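Local atomic coordinates of carboxysome shell vertex protein CcmL (Nostoc sp., PDB entry 4N8X), a protein that probably forms the pentameric vertices in the shell of the carboxysome, the polyhedral inclusion where RuBisCO is sequestered for carbon dioxide fixation. Residues 17-22 with 73-78; 25-30 with 54-59. All coordinates share one frame; numbering follows the deposited sequence.

In the fold
Interaction 2 (25-30 with 54-59) belongs to the barrel interior, its centre about 4 Å from the centre of the chain, whereas interaction 1 (17-22 with 73-78) lies about 14 Å out, where two loops meet beside a neighbouring subunit. Their centres are about 17 Å apart, and strands 55-60 and 77-88, neighbours in the antiparallel sheet, connect them: A78 O stands 3.0 Å from S59 N, a probable hydrogen bond, and A77 CB packs 4.0 Å from I58 CG2. Both contacts also reach the pentamer interface, since P74 O of one subunit accepts a hydrogen bond from S59 OG of the next.

Interaction 1: residues 17-22 with 73-78; sequences PSLRGV and RPVDAA
S18 and R73 bring the two backbones together, their CA atoms 5.4 Å apart, where the short 3-10 segment 17-19, followed by a type II turn from L19 to V22, faces an inverse gamma turn centred on P74. R73 runs extended from CG to NE past the end of the 3-10 segment, and its NE gives a weak hydrogen bond to S18 O at 3.0 Å, bent to 124° at the hydrogen. That carbonyl sits at the edge of the guanidinium, near its plane, while V22 CG2 lies over one face, 3.6 Å from R73 NE and displaced toward the rim. A water that accepts from R73 NH1 appears to donate to R20 O, though that leg is unusually short and its geometry doubtful; R73 NH2 has its own partner in N70 OD1. An alanine in place of R73 would probably leave S18 O and N70 OD1 without this donor and take away the flat group against V22 CG2. On the P74 side, S18 turns OG between its backbone N and carbonyl carbon (chi1 46°), which sets the oxygen 3.1 Å from P74 CD. L19 comes in beside it: its side chain crosses that of P74 obliquely, and CD2 packs 3.8 Å from V75 CG1, L19 and V75 sliding past each other in opposite directions. The contact thus clips the loop between strands 14-15 and 24-30 onto the lead-in to strand 77-88. V22 also touches A44 of strand 39-44, and A77 pairs through its backbone with that same residue. A second subunit packs against the same residues, its V80 on L19 and its A63 on P74, so the paired loops form part of the pentamer interface.

Interaction 2: residues 25-30 with 54-59; sequences LLLQLV and EWVLIS
The W55 indole takes V30 CG2 over one face, a CH-pi contact 4.2 Å from the centroid of the six-membered ring and only 8° off its normal. V30 CG1 reaches the far end of the same ring, 3.9 Å from W55 CH2, and the two side chains cross at about a right angle. V30 places CG1 anti to the backbone N (chi1 171°) and CG2 beside that nitrogen, anti to the carbonyl carbon, which brings both branches to the indole. W55 also stacks with the ring of Y94. Farther along, L27 and I58 meet tip to tip, their CD1 methyls pressed to 3.4 Å, tighter than usual van der Waals contact. V56 CG2 lies 4.4 Å from L27 CD1, and L29 CD1 approaches I58 CD1 just as loosely. The short strand segments come within 8.9 Å between axes and cross at -91°, a steep angle reflecting the strong coiling of a single sheet into a barrel, consistent with the OB-like fold of the CcmL/EutN family. Strand 2-11 lies between strands 24-30 and 55-60, sending V6 against L27, I3 against V30 and W55, and A4 against I58; A43 of strand 39-44 and V79 of strand 77-88 close in around L27.

Interaction 1: residues 17-22 with 73-78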
ATOM      1  N   PRO A  17      23.703   4.704   3.296  1.00 35.19           N
ATOM      2  CA  PRO A  17      24.298   5.551   4.342  1.00 36.35           C
ATOM      3  C   PRO A  17      23.259   6.211   5.239  1.00 37.33           C
ATOM      4  O   PRO A  17      23.560   6.479   6.409  1.00 36.59           O
ATOM      5  CB  PRO A  17      25.083   6.604   3.545  1.00 36.40           C
ATOM      6  CG  PRO A  17      25.391   5.913   2.254  1.00 36.57           C
ATOM      7  CD  PRO A  17      24.208   5.073   1.953  1.00 34.38           C
ATOM      8  N   SER A  18      22.066   6.457   4.704  1.00 36.14           N
ATOM      9  CA  SER A  18      20.967   7.016   5.484  1.00 44.27           C
ATOM     10  C   SER A  18      20.448   6.076   6.587  1.00 44.57           C
ATOM     11  O   SER A  18      19.749   6.519   7.513  1.00 48.80           O
ATOM     12  CB  SER A  18      19.821   7.382   4.542  1.00 51.47           C
ATOM     13  OG  SER A  18      19.587   6.327   3.620  1.00 55.01           O
ATOM     14  N   LEU A  19      20.776   4.786   6.491  1.00 34.50           N
ATOM     15  CA  LEU A  19      20.379   3.827   7.514  1.00 29.56           C
ATOM     16  C   LEU A  19      21.441   3.648   8.599  1.00 28.75           C
ATOM     17  O   LEU A  19      21.297   2.810   9.498  1.00 24.01           O
ATOM     18  CB  LEU A  19      20.056   2.486   6.870  1.00 29.32           C
ATOM     19  CG  LEU A  19      18.795   2.555   6.011  1.00 32.79           C
ATOM     20  CD1 LEU A  19      18.479   1.192   5.438  1.00 32.32           C
ATOM     21  CD2 LEU A  19      17.641   3.030   6.885  1.00 29.45           C
ATOM     22  N   ARG A  20      22.525   4.413   8.521  1.00 30.15           N
ATOM     23  CA  ARG A  20      23.555   4.268   9.541  1.00 32.18           C
ATOM     24  C   ARG A  20      22.995   4.602  10.930  1.00 35.27           C
ATOM     25  O   ARG A  20      22.385   5.661  11.132  1.00 37.94           O
ATOM     26  CB  ARG A  20      24.765   5.153   9.245  1.00 34.23           C
ATOM     27  CG  ARG A  20      25.650   4.673   8.081  1.00 46.14           C
ATOM     28  CD  ARG A  20      25.661   3.155   7.911  1.00 49.81           C
ATOM     29  NE  ARG A  20      26.754   2.663   7.054  1.00 54.22           N
ATOM     30  CZ  ARG A  20      26.725   2.632   5.719  1.00 54.89           C
ATOM     31  NH1 ARG A  20      25.681   3.100   5.058  1.00 53.08           N
ATOM     32  NH2 ARG A  20      27.752   2.151   5.034  1.00 58.59           N
ATOM     33  N   GLY A  21      23.202   3.712  11.894  1.00 29.42           N
ATOM     34  CA  GLY A  21      22.692   3.985  13.229  1.00 30.12           C
ATOM     35  C   GLY A  21      21.261   3.514  13.505  1.00 32.86           C
ATOM     36  O   GLY A  21      20.867   3.336  14.665  1.00 35.45           O
ATOM     37  N   VAL A  22      20.483   3.297  12.453  1.00 22.88           N
ATOM     38  CA  VAL A  22      19.098   2.885  12.613  1.00 20.68           C
ATOM     39  C   VAL A  22      18.945   1.423  13.077  1.00 20.74           C
ATOM     40  O   VAL A  22      19.334   0.478  12.362  1.00 23.96           O
ATOM     41  CB  VAL A  22      18.367   3.054  11.284  1.00 25.16           C
ATOM     42  CG1 VAL A  22      16.898   2.638  11.425  1.00 26.50           C
ATOM     43  CG2 VAL A  22      18.519   4.498  10.787  1.00 29.09           C
ATOM     44  N   ARG A  73      15.094   9.071   5.129  1.00 25.98           N
ATOM     45  CA  ARG A  73      15.604   7.714   5.233  1.00 24.48           C
ATOM     46  C   ARG A  73      14.639   6.751   4.525  1.00 23.39           C
ATOM     47  O   ARG A  73      13.439   7.014   4.463  1.00 24.79           O
ATOM     48  CB  ARG A  73      15.736   7.280   6.706  1.00 30.12           C
ATOM     49  CG  ARG A  73      16.733   8.131   7.543  1.00 31.63           C
ATOM     50  CD  ARG A  73      16.906   7.457   8.920  1.00 35.75           C
ATOM     51  NE  ARG A  73      18.090   7.933   9.637  1.00 39.08           N
ATOM     52  CZ  ARG A  73      18.097   8.211  10.934  1.00 42.55           C
ATOM     53  NH1 ARG A  73      19.213   8.648  11.517  1.00 45.08           N
ATOM     54  NH2 ARG A  73      16.978   8.087  11.639  1.00 40.72           N
ATOM     55  N   PRO A  74      15.162   5.640   3.992  1.00 26.51           N
ATOM     56  CA  PRO A  74      14.276   4.721   3.239  1.00 25.07           C
ATOM     57  C   PRO A  74      13.696   3.655   4.114  1.00 22.78           C
ATOM     58  O   PRO A  74      14.008   2.464   3.989  1.00 22.08           O
ATOM     59  CB  PRO A  74      15.212   4.104   2.184  1.00 28.90           C
ATOM     60  CG  PRO A  74      16.606   4.195   2.801  1.00 27.09           C
ATOM     61  CD  PRO A  74      16.588   5.461   3.657  1.00 26.93           C
ATOM     62  N   VAL A  75      12.785   4.081   4.983  1.00 22.02           N
ATOM     63  CA  VAL A  75      12.137   3.183   5.909  1.00 18.83           C
ATOM     64  C   VAL A  75      10.648   3.260   5.610  1.00 20.65           C
ATOM     65  O   VAL A  75      10.093   4.345   5.396  1.00 18.12           O
ATOM     66  CB  VAL A  75      12.432   3.580   7.350  1.00 26.28           C
ATOM     67  CG1 VAL A  75      13.937   3.538   7.589  1.00 26.75           C
ATOM     68  CG2 VAL A  75      11.951   4.983   7.599  1.00 25.65           C
ATOM     69  N   ASP A  76      10.008   2.100   5.550  1.00 20.09           N
ATOM     70  CA  ASP A  76       8.597   2.080   5.226  1.00 20.03           C
ATOM     71  C   ASP A  76       7.852   1.388   6.331  1.00 19.68           C
ATOM     72  O   ASP A  76       6.682   1.054   6.159  1.00 20.42           O
ATOM     73  CB  ASP A  76       8.361   1.353   3.894  1.00 21.14           C
ATOM     74  CG  ASP A  76       8.949  -0.061   3.884  1.00 24.09           C
ATOM     75  OD1 ASP A  76       9.452  -0.503   4.944  1.00 21.85           O
ATOM     76  OD2 ASP A  76       8.894  -0.723   2.812  1.00 20.53           O
ATOM     77  N   ALA A  77       8.546   1.144   7.456  1.00 13.81           N
ATOM     78  CA  ALA A  77       7.951   0.518   8.652  1.00 12.69           C
ATOM     79  C   ALA A  77       8.745   0.925   9.870  1.00 13.23           C
ATOM     80  O   ALA A  77       9.989   0.882   9.843  1.00 14.80           O
ATOM     81  CB  ALA A  77       7.878  -1.055   8.537  1.00 12.18           C
ATOM     82  N   ALA A  78       8.026   1.435  10.873  1.00 17.28           N
ATOM     83  CA  ALA A  78       8.621   1.949  12.098  1.00 20.23           C
ATOM     84  C   ALA A  78       7.801   1.515  13.324  1.00 18.22           C
ATOM     85  O   ALA A  78       6.560   1.467  13.278  1.00 15.57           O
ATOM     86  CB  ALA A  78       8.778   3.520  12.029  1.00 16.69           C
TER
HETATM   87  O   HOH W   1      21.760   7.890  10.134  1.00 44.09           O

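Interaction 2: residues 25-30 with 54-59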
ATOM      1  N   LEU A  25      14.412  -4.021  13.731  1.00 12.17           N
ATOM      2  CA  LEU A  25      13.834  -5.121  14.514  1.00 17.68           C
ATOM      3  C   LEU A  25      13.085  -6.103  13.632  1.00 17.96           C
ATOM      4  O   LEU A  25      12.410  -5.691  12.686  1.00 16.98           O
ATOM      5  CB  LEU A  25      12.832  -4.571  15.521  1.00 14.72           C
ATOM      6  CG  LEU A  25      13.425  -3.639  16.594  1.00 17.34           C
ATOM      7  CD1 LEU A  25      12.364  -3.336  17.659  1.00 20.10           C
ATOM      8  CD2 LEU A  25      14.649  -4.263  17.224  1.00 16.35           C
ATOM      9  N   LEU A  26      13.154  -7.394  13.959  1.00 14.46           N
ATOM     10  CA  LEU A  26      12.334  -8.411  13.262  1.00 12.18           C
ATOM     11  C   LEU A  26      11.069  -8.602  14.092  1.00 15.87           C
ATOM     12  O   LEU A  26      11.131  -8.974  15.285  1.00 17.79           O
ATOM     13  CB  LEU A  26      13.095  -9.747  13.179  1.00 16.24           C
ATOM     14  CG  LEU A  26      12.345 -10.964  12.600  1.00 15.66           C
ATOM     15  CD1 LEU A  26      12.033 -10.786  11.085  1.00 20.44           C
ATOM     16  CD2 LEU A  26      13.154 -12.181  12.855  1.00 18.66           C
ATOM     17  N   LEU A  27       9.924  -8.364  13.461  1.00 12.40           N
ATOM     18  CA  LEU A  27       8.620  -8.411  14.136  1.00 15.01           C
ATOM     19  C   LEU A  27       7.709  -9.505  13.554  1.00 15.80           C
ATOM     20  O   LEU A  27       7.757  -9.775  12.358  1.00 18.28           O
ATOM     21  CB  LEU A  27       7.959  -7.043  13.982  1.00 12.60           C
ATOM     22  CG  LEU A  27       8.908  -5.904  14.404  1.00 18.53           C
ATOM     23  CD1 LEU A  27       8.253  -4.537  14.193  1.00 26.39           C
ATOM     24  CD2 LEU A  27       9.258  -6.006  15.853  1.00 19.40           C
ATOM     25  N   GLN A  28       6.928 -10.149  14.420  1.00 16.27           N
ATOM     26  CA  GLN A  28       5.974 -11.183  14.023  1.00 16.61           C
ATOM     27  C   GLN A  28       4.605 -10.560  14.145  1.00 17.55           C
ATOM     28  O   GLN A  28       4.232 -10.105  15.220  1.00 18.58           O
ATOM     29  CB  GLN A  28       6.097 -12.420  14.952  1.00 12.82           C
ATOM     30  CG  GLN A  28       5.056 -13.547  14.670  1.00 13.76           C
ATOM     31  CD  GLN A  28       5.193 -14.734  15.595  1.00 23.78           C
ATOM     32  OE1 GLN A  28       5.918 -14.668  16.587  1.00 22.89           O
ATOM     33  NE2 GLN A  28       4.470 -15.841  15.289  1.00 20.83           N
ATOM     34  N   LEU A  29       3.859 -10.548  13.039  1.00 19.61           N
ATOM     35  CA  LEU A  29       2.546  -9.899  12.971  1.00 23.37           C
ATOM     36  C   LEU A  29       1.502 -10.571  13.850  1.00 15.40           C
ATOM     37  O   LEU A  29       1.562 -11.766  14.099  1.00 16.09           O
ATOM     38  CB  LEU A  29       2.047  -9.837  11.517  1.00 22.30           C
ATOM     39  CG  LEU A  29       2.724  -8.689  10.735  1.00 24.58           C
ATOM     40  CD1 LEU A  29       2.575  -7.397  11.477  1.00 21.94           C
ATOM     41  CD2 LEU A  29       4.192  -8.919  10.447  1.00 23.46           C
ATOM     42  N   VAL A  30       0.554  -9.782  14.335  1.00 16.04           N
ATOM     43  CA  VAL A  30      -0.547 -10.284  15.175  1.00 13.93           C
ATOM     44  C   VAL A  30      -1.841 -10.017  14.411  1.00 14.54           C
ATOM     45  O   VAL A  30      -1.952  -8.981  13.722  1.00 15.16           O
ATOM     46  CB  VAL A  30      -0.540  -9.574  16.563  1.00 14.91           C
ATOM     47  CG1 VAL A  30      -1.788  -9.903  17.384  1.00 18.30           C
ATOM     48  CG2 VAL A  30       0.734  -9.957  17.365  1.00 17.82           C
ATOM     49  N   GLU A  54       7.977  -7.905  23.468  1.00 24.13           N
ATOM     50  CA  GLU A  54       6.939  -6.893  23.628  1.00 20.18           C
ATOM     51  C   GLU A  54       6.063  -6.829  22.369  1.00 21.57           C
ATOM     52  O   GLU A  54       6.530  -7.104  21.261  1.00 22.98           O
ATOM     53  CB  GLU A  54       7.584  -5.532  23.911  1.00 21.30           C
ATOM     54  CG  GLU A  54       8.069  -5.440  25.356  1.00 24.58           C
ATOM     55  CD  GLU A  54       8.599  -4.067  25.737  1.00 24.36           C
ATOM     56  OE1 GLU A  54       9.279  -3.459  24.902  1.00 26.55           O
ATOM     57  OE2 GLU A  54       8.336  -3.608  26.868  1.00 29.94           O
ATOM     58  N   TRP A  55       4.785  -6.491  22.572  1.00 18.53           N
ATOM     59  CA  TRP A  55       3.874  -6.082  21.517  1.00 18.09           C
ATOM     60  C   TRP A  55       4.012  -4.583  21.223  1.00 17.17           C
ATOM     61  O   TRP A  55       4.076  -3.741  22.124  1.00 16.71           O
ATOM     62  CB  TRP A  55       2.430  -6.403  21.930  1.00 20.32           C
ATOM     63  CG  TRP A  55       2.102  -7.888  21.884  1.00 23.05           C
ATOM     64  CD1 TRP A  55       2.969  -8.930  22.057  1.00 23.63           C
ATOM     65  CD2 TRP A  55       0.810  -8.475  21.641  1.00 16.18           C
ATOM     66  NE1 TRP A  55       2.291 -10.146  21.943  1.00 25.86           N
ATOM     67  CE2 TRP A  55       0.973  -9.888  21.688  1.00 25.26           C
ATOM     68  CE3 TRP A  55      -0.462  -7.946  21.409  1.00 21.78           C
ATOM     69  CZ2 TRP A  55      -0.096 -10.778  21.501  1.00 28.92           C
ATOM     70  CZ3 TRP A  55      -1.535  -8.849  21.211  1.00 25.31           C
ATOM     71  CH2 TRP A  55      -1.332 -10.241  21.268  1.00 26.89           C
ATOM     72  N   VAL A  56       4.018  -4.248  19.946  1.00 14.44           N
ATOM     73  CA  VAL A  56       4.235  -2.883  19.531  1.00 13.25           C
ATOM     74  C   VAL A  56       3.255  -2.578  18.393  1.00 15.49           C
ATOM     75  O   VAL A  56       2.696  -3.492  17.800  1.00 17.19           O
ATOM     76  CB  VAL A  56       5.678  -2.709  19.016  1.00 14.64           C
ATOM     77  CG1 VAL A  56       6.674  -2.933  20.158  1.00 14.39           C
ATOM     78  CG2 VAL A  56       5.962  -3.708  17.880  1.00 15.70           C
ATOM     79  N   LEU A  57       3.047  -1.290  18.128  1.00 17.22           N
ATOM     80  CA  LEU A  57       2.364  -0.851  16.933  1.00 16.97           C
ATOM     81  C   LEU A  57       3.403  -0.470  15.877  1.00 17.79           C
ATOM     82  O   LEU A  57       4.383   0.223  16.177  1.00 18.95           O
ATOM     83  CB  LEU A  57       1.510   0.363  17.253  1.00 17.13           C
ATOM     84  CG  LEU A  57       0.376   0.065  18.197  1.00 19.57           C
ATOM     85  CD1 LEU A  57      -0.206   1.379  18.646  1.00 22.09           C
ATOM     86  CD2 LEU A  57      -0.669  -0.708  17.386  1.00 14.76           C
ATOM     87  N   ILE A  58       3.142  -0.887  14.647  1.00 16.33           N
ATOM     88  CA  ILE A  58       3.966  -0.556  13.491  1.00 16.18           C
ATOM     89  C   ILE A  58       3.172   0.392  12.575  1.00 17.81           C
ATOM     90  O   ILE A  58       2.025   0.116  12.251  1.00 20.30           O
ATOM     91  CB  ILE A  58       4.231  -1.810  12.675  1.00 12.23           C
ATOM     92  CG1 ILE A  58       4.993  -2.884  13.492  1.00 14.69           C
ATOM     93  CG2 ILE A  58       5.103  -1.468  11.438  1.00 15.30           C
ATOM     94  CD1 ILE A  58       5.287  -4.160  12.609  1.00 19.09           C
ATOM     95  N   SER A  59       3.780   1.511  12.173  1.00 16.53           N
ATOM     96  CA  SER A  59       3.228   2.370  11.134  1.00 17.76           C
ATOM     97  C   SER A  59       3.982   2.081   9.861  1.00 17.74           C
ATOM     98  O   SER A  59       5.219   1.950   9.892  1.00 17.05           O
ATOM     99  CB  SER A  59       3.394   3.836  11.543  1.00 25.54           C
ATOM    100  OG  SER A  59       2.346   4.201  12.417  1.00 25.01           O
TER